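Local coordinates for probable adenylyl-sulfate kinase (Aeropyrum pernix, PDB 2YVU), which probably phosphorylates adenosine 5'-phosphosulfate at its 3'-hydroxyl with ATP, yielding the activated sulfate donor 3'-phosphoadenylyl sulfate, at residues A[115-129]-A[153-166]. Sequence-based numbering, arbitrary orientation.
Sequences LEIYVKASLEEVIRR and YEPPENPQLVLDTE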
ATOM      1  N   LEU A 115     -11.990  12.385  -4.706  1.00 23.06           N
ATOM      2  CA  LEU A 115     -11.990  13.813  -5.008  1.00 27.79           C
ATOM      3  C   LEU A 115     -10.749  14.251  -5.774  1.00 27.88           C
ATOM      4  O   LEU A 115      -9.657  14.345  -5.212  1.00 30.59           O
ATOM      5  CB  LEU A 115     -12.091  14.632  -3.712  1.00 21.17           C
ATOM      6  CG  LEU A 115     -13.266  14.262  -2.809  1.00 38.31           C
ATOM      7  CD1 LEU A 115     -13.203  15.019  -1.489  1.00 36.47           C
ATOM      8  CD2 LEU A 115     -14.540  14.558  -3.551  1.00 33.56           C
ATOM      9  N   GLU A 116     -10.922  14.526  -7.057  1.00 28.17           N
ATOM     10  CA  GLU A 116      -9.819  14.965  -7.897  1.00 28.36           C
ATOM     11  C   GLU A 116      -9.688  16.481  -7.753  1.00 29.34           C
ATOM     12  O   GLU A 116     -10.552  17.251  -8.188  1.00 28.12           O
ATOM     13  CB  GLU A 116     -10.086  14.563  -9.340  1.00 25.79           C
ATOM     14  CG  GLU A 116      -8.987  14.918 -10.318  1.00 29.54           C
ATOM     15  CD  GLU A 116      -9.146  14.162 -11.632  1.00 33.26           C
ATOM     16  OE1 GLU A 116     -10.263  13.705 -11.923  1.00 34.88           O
ATOM     17  OE2 GLU A 116      -8.160  14.020 -12.375  1.00 28.24           O
ATOM     18  N   ILE A 117      -8.603  16.892  -7.117  1.00 22.79           N
ATOM     19  CA  ILE A 117      -8.329  18.296  -6.841  1.00 24.81           C
ATOM     20  C   ILE A 117      -7.255  18.847  -7.767  1.00 27.37           C
ATOM     21  O   ILE A 117      -6.087  18.424  -7.720  1.00 24.86           O
ATOM     22  CB  ILE A 117      -7.832  18.462  -5.389  1.00 27.14           C
ATOM     23  CG1 ILE A 117      -8.778  17.712  -4.445  1.00 25.33           C
ATOM     24  CG2 ILE A 117      -7.608  19.959  -5.065  1.00 19.70           C
ATOM     25  CD1 ILE A 117     -10.252  18.198  -4.464  1.00 22.00           C
ATOM     26  N   TYR A 118      -7.636  19.810  -8.592  1.00 28.21           N
ATOM     27  CA  TYR A 118      -6.675  20.404  -9.508  1.00 27.68           C
ATOM     28  C   TYR A 118      -5.952  21.590  -8.876  1.00 28.09           C
ATOM     29  O   TYR A 118      -6.552  22.640  -8.620  1.00 28.04           O
ATOM     30  CB  TYR A 118      -7.378  20.819 -10.813  1.00 25.60           C
ATOM     31  CG  TYR A 118      -6.479  21.491 -11.844  1.00 29.64           C
ATOM     32  CD1 TYR A 118      -5.137  21.137 -11.980  1.00 35.86           C
ATOM     33  CD2 TYR A 118      -6.992  22.437 -12.723  1.00 32.71           C
ATOM     34  CE1 TYR A 118      -4.320  21.716 -12.977  1.00 33.00           C
ATOM     35  CE2 TYR A 118      -6.190  23.017 -13.721  1.00 31.69           C
ATOM     36  CZ  TYR A 118      -4.857  22.651 -13.838  1.00 33.87           C
ATOM     37  OH  TYR A 118      -4.064  23.242 -14.810  1.00 37.59           O
ATOM     38  N   VAL A 119      -4.658  21.396  -8.618  1.00 26.54           N
ATOM     39  CA  VAL A 119      -3.783  22.414  -8.055  1.00 26.01           C
ATOM     40  C   VAL A 119      -3.216  23.104  -9.302  1.00 26.80           C
ATOM     41  O   VAL A 119      -2.305  22.602  -9.965  1.00 26.46           O
ATOM     42  CB  VAL A 119      -2.677  21.761  -7.206  1.00 32.64           C
ATOM     43  CG1 VAL A 119      -1.794  22.836  -6.554  1.00 27.54           C
ATOM     44  CG2 VAL A 119      -3.322  20.870  -6.144  1.00 26.56           C
ATOM     45  N   LYS A 120      -3.776  24.269  -9.591  1.00 27.95           N
ATOM     46  CA  LYS A 120      -3.473  25.019 -10.799  1.00 30.20           C
ATOM     47  C   LYS A 120      -2.370  26.061 -10.759  1.00 29.61           C
ATOM     48  O   LYS A 120      -2.415  27.014  -9.968  1.00 32.72           O
ATOM     49  CB  LYS A 120      -4.784  25.645 -11.287  1.00 25.22           C
ATOM     50  CG  LYS A 120      -4.678  26.547 -12.498  1.00 31.77           C
ATOM     51  CD  LYS A 120      -6.084  26.954 -12.929  1.00 34.02           C
ATOM     52  CE  LYS A 120      -6.063  27.792 -14.201  1.00 47.86           C
ATOM     53  NZ  LYS A 120      -5.310  29.069 -14.003  1.00 52.92           N
ATOM     54  N   ALA A 121      -1.401  25.858 -11.648  1.00 27.76           N
ATOM     55  CA  ALA A 121      -0.228  26.704 -11.822  1.00 32.45           C
ATOM     56  C   ALA A 121       0.316  26.475 -13.242  1.00 33.41           C
ATOM     57  O   ALA A 121       0.458  25.342 -13.675  1.00 36.46           O
ATOM     58  CB  ALA A 121       0.840  26.332 -10.794  1.00 32.85           C
ATOM     59  N   SER A 122       0.629  27.538 -13.972  1.00 36.78           N
ATOM     60  CA  SER A 122       1.144  27.352 -15.319  1.00 32.40           C
ATOM     61  C   SER A 122       2.556  26.812 -15.292  1.00 32.21           C
ATOM     62  O   SER A 122       3.262  26.916 -14.289  1.00 28.45           O
ATOM     63  CB  SER A 122       1.151  28.670 -16.086  1.00 40.26           C
ATOM     64  OG  SER A 122       2.193  29.497 -15.616  1.00 29.62           O
ATOM     65  N   LEU A 123       2.958  26.238 -16.421  1.00 32.75           N
ATOM     66  CA  LEU A 123       4.285  25.679 -16.609  1.00 32.81           C
ATOM     67  C   LEU A 123       5.359  26.753 -16.415  1.00 30.74           C
ATOM     68  O   LEU A 123       6.351  26.533 -15.739  1.00 32.57           O
ATOM     69  CB  LEU A 123       4.398  25.137 -18.033  1.00 40.83           C
ATOM     70  CG  LEU A 123       5.382  24.017 -18.355  1.00 49.14           C
ATOM     71  CD1 LEU A 123       5.863  24.231 -19.778  1.00 48.43           C
ATOM     72  CD2 LEU A 123       6.549  23.994 -17.383  1.00 48.31           C
ATOM     73  N   GLU A 124       5.167  27.908 -17.038  1.00 30.21           N
ATOM     74  CA  GLU A 124       6.143  28.983 -16.934  1.00 35.72           C
ATOM     75  C   GLU A 124       6.196  29.463 -15.506  1.00 38.07           C
ATOM     76  O   GLU A 124       7.242  29.879 -15.023  1.00 33.26           O
ATOM     77  CB  GLU A 124       5.769  30.158 -17.840  1.00 35.72           C
ATOM     78  CG  GLU A 124       5.736  29.828 -19.317  1.00 47.42           C
ATOM     79  CD  GLU A 124       5.396  31.041 -20.173  1.00 56.41           C
ATOM     80  OE1 GLU A 124       4.582  31.885 -19.737  1.00 58.96           O
ATOM     81  OE2 GLU A 124       5.933  31.145 -21.294  1.00 62.32           O
ATOM     82  N   GLU A 125       5.047  29.415 -14.833  1.00 35.43           N
ATOM     83  CA  GLU A 125       4.993  29.852 -13.458  1.00 33.40           C
ATOM     84  C   GLU A 125       5.768  28.929 -12.537  1.00 32.31           C
ATOM     85  O   GLU A 125       6.499  29.416 -11.686  1.00 38.16           O
ATOM     86  CB  GLU A 125       3.539  29.990 -12.974  1.00 39.25           C
ATOM     87  CG  GLU A 125       3.440  30.342 -11.483  1.00 45.28           C
ATOM     88  CD  GLU A 125       4.035  31.721 -11.133  1.00 53.35           C
ATOM     89  OE1 GLU A 125       4.386  31.940  -9.949  1.00 46.58           O
ATOM     90  OE2 GLU A 125       4.139  32.588 -12.033  1.00 52.10           O
ATOM     91  N   VAL A 126       5.641  27.610 -12.679  1.00 33.27           N
ATOM     92  CA  VAL A 126       6.395  26.740 -11.775  1.00 31.42           C
ATOM     93  C   VAL A 126       7.891  26.799 -12.084  1.00 30.24           C
ATOM     94  O   VAL A 126       8.711  26.640 -11.192  1.00 30.69           O
ATOM     95  CB  VAL A 126       5.898  25.241 -11.775  1.00 33.48           C
ATOM     96  CG1 VAL A 126       4.476  25.180 -11.248  1.00 29.91           C
ATOM     97  CG2 VAL A 126       5.961  24.624 -13.164  1.00 27.94           C
ATOM     98  N   ILE A 127       8.247  27.051 -13.338  1.00 30.40           N
ATOM     99  CA  ILE A 127       9.659  27.154 -13.688  1.00 32.93           C
ATOM    100  C   ILE A 127      10.221  28.449 -13.062  1.00 36.60           C
ATOM    101  O   ILE A 127      11.252  28.439 -12.385  1.00 36.48           O
ATOM    102  CB  ILE A 127       9.850  27.181 -15.216  1.00 34.45           C
ATOM    103  CG1 ILE A 127       9.602  25.783 -15.795  1.00 33.22           C
ATOM    104  CG2 ILE A 127      11.264  27.633 -15.551  1.00 34.41           C
ATOM    105  CD1 ILE A 127       9.543  25.744 -17.319  1.00 34.72           C
ATOM    106  N   ARG A 128       9.508  29.548 -13.276  1.00 33.41           N
ATOM    107  CA  ARG A 128       9.891  30.858 -12.748  1.00 41.71           C
ATOM    108  C   ARG A 128      10.031  30.832 -11.216  1.00 37.79           C
ATOM    109  O   ARG A 128      10.905  31.479 -10.639  1.00 40.34           O
ATOM    110  CB  ARG A 128       8.826  31.896 -13.158  1.00 37.64           C
ATOM    111  CG  ARG A 128       9.366  33.173 -13.792  1.00 48.49           C
ATOM    112  CD  ARG A 128       8.377  33.762 -14.819  1.00 45.96           C
ATOM    113  NE  ARG A 128       7.016  33.849 -14.298  1.00 46.54           N
ATOM    114  CZ  ARG A 128       5.918  33.812 -15.045  1.00 44.79           C
ATOM    115  NH1 ARG A 128       6.006  33.697 -16.363  1.00 49.91           N
ATOM    116  NH2 ARG A 128       4.725  33.854 -14.469  1.00 51.75           N
ATOM    117  N   ARG A 129       9.168  30.079 -10.559  1.00 39.90           N
ATOM    118  CA  ARG A 129       9.192  30.005  -9.110  1.00 41.90           C
ATOM    119  C   ARG A 129      10.478  29.459  -8.531  1.00 42.83           C
ATOM    120  O   ARG A 129      10.970  29.968  -7.521  1.00 46.02           O
ATOM    121  CB  ARG A 129       8.060  29.117  -8.583  1.00 37.70           C
ATOM    122  CG  ARG A 129       6.674  29.712  -8.640  1.00 42.40           C
ATOM    123  CD  ARG A 129       5.619  28.727  -8.072  1.00 37.41           C
ATOM    124  NE  ARG A 129       4.288  29.294  -8.236  1.00 38.63           N
ATOM    125  CZ  ARG A 129       3.140  28.663  -8.008  1.00 43.62           C
ATOM    126  NH1 ARG A 129       1.996  29.313  -8.199  1.00 41.16           N
ATOM    127  NH2 ARG A 129       3.123  27.397  -7.601  1.00 36.03           N
ATOM    128  N   TYR A 153       1.221  18.249 -19.311  1.00 38.48           N
ATOM    129  CA  TYR A 153       0.178  18.023 -18.323  1.00 34.03           C
ATOM    130  C   TYR A 153      -1.218  18.186 -18.904  1.00 37.01           C
ATOM    131  O   TYR A 153      -1.500  19.163 -19.585  1.00 37.21           O
ATOM    132  CB  TYR A 153       0.369  19.001 -17.166  1.00 35.54           C
ATOM    133  CG  TYR A 153      -0.654  18.856 -16.072  1.00 35.97           C
ATOM    134  CD1 TYR A 153      -0.586  17.798 -15.169  1.00 32.39           C
ATOM    135  CD2 TYR A 153      -1.739  19.731 -15.991  1.00 29.41           C
ATOM    136  CE1 TYR A 153      -1.569  17.606 -14.222  1.00 31.54           C
ATOM    137  CE2 TYR A 153      -2.738  19.545 -15.044  1.00 32.99           C
ATOM    138  CZ  TYR A 153      -2.646  18.472 -14.162  1.00 35.34           C
ATOM    139  OH  TYR A 153      -3.648  18.247 -13.250  1.00 28.72           O
ATOM    140  N   GLU A 154      -2.100  17.243 -18.599  1.00 30.70           N
ATOM    141  CA  GLU A 154      -3.476  17.294 -19.079  1.00 36.97           C
ATOM    142  C   GLU A 154      -4.406  17.605 -17.915  1.00 34.00           C
ATOM    143  O   GLU A 154      -4.687  16.731 -17.084  1.00 37.80           O
ATOM    144  CB  GLU A 154      -3.847  15.946 -19.708  1.00 39.33           C
ATOM    145  CG  GLU A 154      -2.746  15.420 -20.606  1.00 41.95           C
ATOM    146  CD  GLU A 154      -3.145  14.185 -21.363  1.00 40.80           C
ATOM    147  OE1 GLU A 154      -3.656  13.242 -20.731  1.00 34.61           O
ATOM    148  OE2 GLU A 154      -2.932  14.152 -22.590  1.00 48.04           O
ATOM    149  N   PRO A 155      -4.911  18.845 -17.845  1.00 30.01           N
ATOM    150  CA  PRO A 155      -5.804  19.216 -16.743  1.00 33.02           C
ATOM    151  C   PRO A 155      -7.043  18.335 -16.655  1.00 33.94           C
ATOM    152  O   PRO A 155      -7.500  17.810 -17.659  1.00 35.37           O
ATOM    153  CB  PRO A 155      -6.160  20.671 -17.060  1.00 38.36           C
ATOM    154  CG  PRO A 155      -4.991  21.150 -17.836  1.00 31.84           C
ATOM    155  CD  PRO A 155      -4.690  19.988 -18.743  1.00 27.88           C
ATOM    156  N   PRO A 156      -7.591  18.148 -15.442  1.00 36.17           N
ATOM    157  CA  PRO A 156      -8.792  17.319 -15.285  1.00 35.40           C
ATOM    158  C   PRO A 156      -9.961  18.001 -16.004  1.00 37.66           C
ATOM    159  O   PRO A 156     -10.090  19.227 -15.947  1.00 31.04           O
ATOM    160  CB  PRO A 156      -9.004  17.294 -13.768  1.00 29.74           C
ATOM    161  CG  PRO A 156      -7.649  17.557 -13.221  1.00 30.72           C
ATOM    162  CD  PRO A 156      -7.101  18.602 -14.133  1.00 33.90           C
ATOM    163  N   GLU A 157     -10.790  17.213 -16.686  1.00 38.69           N
ATOM    164  CA  GLU A 157     -11.958  17.746 -17.391  1.00 46.97           C
ATOM    165  C   GLU A 157     -12.957  18.298 -16.372  1.00 48.85           C
ATOM    166  O   GLU A 157     -13.441  19.436 -16.487  1.00 49.46           O
ATOM    167  CB  GLU A 157     -12.652  16.638 -18.185  1.00 47.15           C
ATOM    168  CG  GLU A 157     -11.783  15.945 -19.206  1.00 59.16           C
ATOM    169  CD  GLU A 157     -11.405  16.849 -20.353  1.00 62.18           C
ATOM    170  OE1 GLU A 157     -10.654  16.391 -21.240  1.00 69.53           O
ATOM    171  OE2 GLU A 157     -11.856  18.014 -20.370  1.00 66.12           O
ATOM    172  N   ASN A 158     -13.268  17.475 -15.378  1.00 46.74           N
ATOM    173  CA  ASN A 158     -14.210  17.864 -14.345  1.00 48.49           C
ATOM    174  C   ASN A 158     -13.704  17.505 -12.961  1.00 42.53           C
ATOM    175  O   ASN A 158     -14.072  16.479 -12.402  1.00 39.65           O
ATOM    176  CB  ASN A 158     -15.561  17.196 -14.596  1.00 58.32           C
ATOM    177  CG  ASN A 158     -16.688  18.193 -14.642  1.00 61.22           C
ATOM    178  OD1 ASN A 158     -17.233  18.591 -13.607  1.00 60.75           O
ATOM    179  ND2 ASN A 158     -17.027  18.633 -15.848  1.00 68.56           N
ATOM    180  N   PRO A 159     -12.832  18.354 -12.395  1.00 34.73           N
ATOM    181  CA  PRO A 159     -12.268  18.128 -11.062  1.00 30.96           C
ATOM    182  C   PRO A 159     -13.299  18.428  -9.986  1.00 32.51           C
ATOM    183  O   PRO A 159     -14.261  19.140 -10.222  1.00 28.00           O
ATOM    184  CB  PRO A 159     -11.120  19.110 -11.018  1.00 23.85           C
ATOM    185  CG  PRO A 159     -11.703  20.273 -11.748  1.00 30.19           C
ATOM    186  CD  PRO A 159     -12.321  19.610 -12.966  1.00 26.14           C
ATOM    187  N   GLN A 160     -13.113  17.891  -8.797  1.00 30.22           N
ATOM    188  CA  GLN A 160     -14.080  18.195  -7.766  1.00 31.12           C
ATOM    189  C   GLN A 160     -13.778  19.564  -7.179  1.00 30.70           C
ATOM    190  O   GLN A 160     -14.606  20.147  -6.471  1.00 26.35           O
ATOM    191  CB  GLN A 160     -14.076  17.112  -6.697  1.00 31.00           C
ATOM    192  CG  GLN A 160     -14.883  15.877  -7.073  1.00 26.31           C
ATOM    193  CD  GLN A 160     -14.475  15.237  -8.406  1.00 35.80           C
ATOM    194  OE1 GLN A 160     -15.205  15.316  -9.389  1.00 30.99           O
ATOM    195  NE2 GLN A 160     -13.322  14.588  -8.432  1.00 23.54           N
ATOM    196  N   LEU A 161     -12.606  20.111  -7.495  1.00 24.50           N
ATOM    197  CA  LEU A 161     -12.278  21.429  -6.966  1.00 24.70           C
ATOM    198  C   LEU A 161     -11.012  21.924  -7.648  1.00 23.72           C
ATOM    199  O   LEU A 161     -10.158  21.127  -8.007  1.00 24.57           O
ATOM    200  CB  LEU A 161     -12.046  21.335  -5.445  1.00 27.27           C
ATOM    201  CG  LEU A 161     -12.086  22.601  -4.583  1.00 31.55           C
ATOM    202  CD1 LEU A 161     -13.542  23.042  -4.476  1.00 26.47           C
ATOM    203  CD2 LEU A 161     -11.528  22.334  -3.169  1.00 30.54           C
ATOM    204  N   VAL A 162     -10.888  23.233  -7.797  1.00 22.10           N
ATOM    205  CA  VAL A 162      -9.712  23.843  -8.415  1.00 29.53           C
ATOM    206  C   VAL A 162      -9.053  24.759  -7.400  1.00 30.07           C
ATOM    207  O   VAL A 162      -9.712  25.609  -6.807  1.00 30.94           O
ATOM    208  CB  VAL A 162     -10.081  24.704  -9.642  1.00 29.66           C
ATOM    209  CG1 VAL A 162      -8.830  25.397 -10.192  1.00 26.70           C
ATOM    210  CG2 VAL A 162     -10.733  23.832 -10.706  1.00 32.51           C
ATOM    211  N   LEU A 163      -7.761  24.572  -7.168  1.00 27.07           N
ATOM    212  CA  LEU A 163      -7.054  25.438  -6.223  1.00 28.90           C
ATOM    213  C   LEU A 163      -6.080  26.283  -7.046  1.00 28.82           C
ATOM    214  O   LEU A 163      -5.045  25.789  -7.522  1.00 30.91           O
ATOM    215  CB  LEU A 163      -6.303  24.603  -5.158  1.00 23.52           C
ATOM    216  CG  LEU A 163      -7.176  23.709  -4.251  1.00 25.22           C
ATOM    217  CD1 LEU A 163      -6.287  23.033  -3.234  1.00 22.63           C
ATOM    218  CD2 LEU A 163      -8.272  24.515  -3.535  1.00 23.98           C
ATOM    219  N   ASP A 164      -6.424  27.555  -7.239  1.00 27.92           N
ATOM    220  CA  ASP A 164      -5.572  28.446  -8.020  1.00 31.10           C
ATOM    221  C   ASP A 164      -4.427  28.940  -7.150  1.00 34.10           C
ATOM    222  O   ASP A 164      -4.618  29.822  -6.305  1.00 34.70           O
ATOM    223  CB  ASP A 164      -6.371  29.647  -8.538  1.00 34.06           C
ATOM    224  CG  ASP A 164      -5.597  30.440  -9.590  1.00 40.67           C
ATOM    225  OD1 ASP A 164      -4.363  30.572  -9.453  1.00 43.74           O
ATOM    226  OD2 ASP A 164      -6.217  30.935 -10.553  1.00 47.67           O
ATOM    227  N   THR A 165      -3.237  28.382  -7.352  1.00 34.29           N
ATOM    228  CA  THR A 165      -2.091  28.779  -6.548  1.00 33.15           C
ATOM    229  C   THR A 165      -1.443  30.093  -7.001  1.00 34.60           C
ATOM    230  O   THR A 165      -0.460  30.530  -6.415  1.00 33.29           O
ATOM    231  CB  THR A 165      -1.011  27.668  -6.511  1.00 36.42           C
ATOM    232  OG1 THR A 165      -0.420  27.531  -7.804  1.00 39.96           O
ATOM    233  CG2 THR A 165      -1.629  26.318  -6.099  1.00 28.79           C
ATOM    234  N   GLU A 166      -1.980  30.724  -8.041  1.00 36.57           N
ATOM    235  CA  GLU A 166      -1.406  31.989  -8.491  1.00 40.05           C
ATOM    236  C   GLU A 166      -2.227  33.163  -7.969  1.00 38.97           C
ATOM    237  O   GLU A 166      -1.679  34.214  -7.618  1.00 41.80           O
ATOM    238  CB  GLU A 166      -1.297  32.024 -10.031  1.00 41.25           C
ATOM    239  CG  GLU A 166       0.019  31.405 -10.563  1.00 49.39           C
ATOM    240  CD  GLU A 166       0.102  31.314 -12.092  1.00 51.09           C
ATOM    241  OE1 GLU A 166       0.036  30.184 -12.629  1.00 45.26           O
ATOM    242  OE2 GLU A 166       0.243  32.368 -12.761  1.00 51.24           O
TER
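Two parallel strands at one border of the P-loop kinase sheet, 115-120 and the edge strand 161-164, pair I117 with L161 through K120 with D164. Backbone bonds run Y118 N to L161 O, L163 N to Y118 O (2.7 Å) and K120 N to L163 O. Where the pairing ends, K120 O is gripped twice by T165: its N donates within the carbonyl plane, its OG1 from above it (3.0 Å). That hydroxyl lies between backbone N and carbonyl carbon (chi1 68°), where it also accepts R129 NH1 at 3.0 Å, in the guanidinium plane. E166, its side chain extended past E125, accepts S122 N at OE1 (3.0 Å); S122 OG caps helix 123-129 by accepting E125 N, and E125 OE1 and OE2 salt-bridge R129 NE and R128 NH2. The loop before strand 161-164 packs on the Y118 ring: P156 CD sits over one face, 4.0 Å from the centroid, and K120 CB touches the other near its rim. Y153 lies nearly parallel to it but slid aside, CE2 3.4 Å from Y118 CE1, and its OH hydrogen-bonds T19 OG1. E116, beside P156, is salt-bridged to R100 and R104. On the sheet face opposite Y118, I117 CG2 meets L163 CD1 at 3.8 Å; these two and L161 pack against helix 170-184, and V119 and L163 against helix 26-39, while strand 14-19 flanks 115-120 on its other side. R129 NH2 hydrogen-bonds G23 O, tying helix 123-129 to the probable ATP-binding loop.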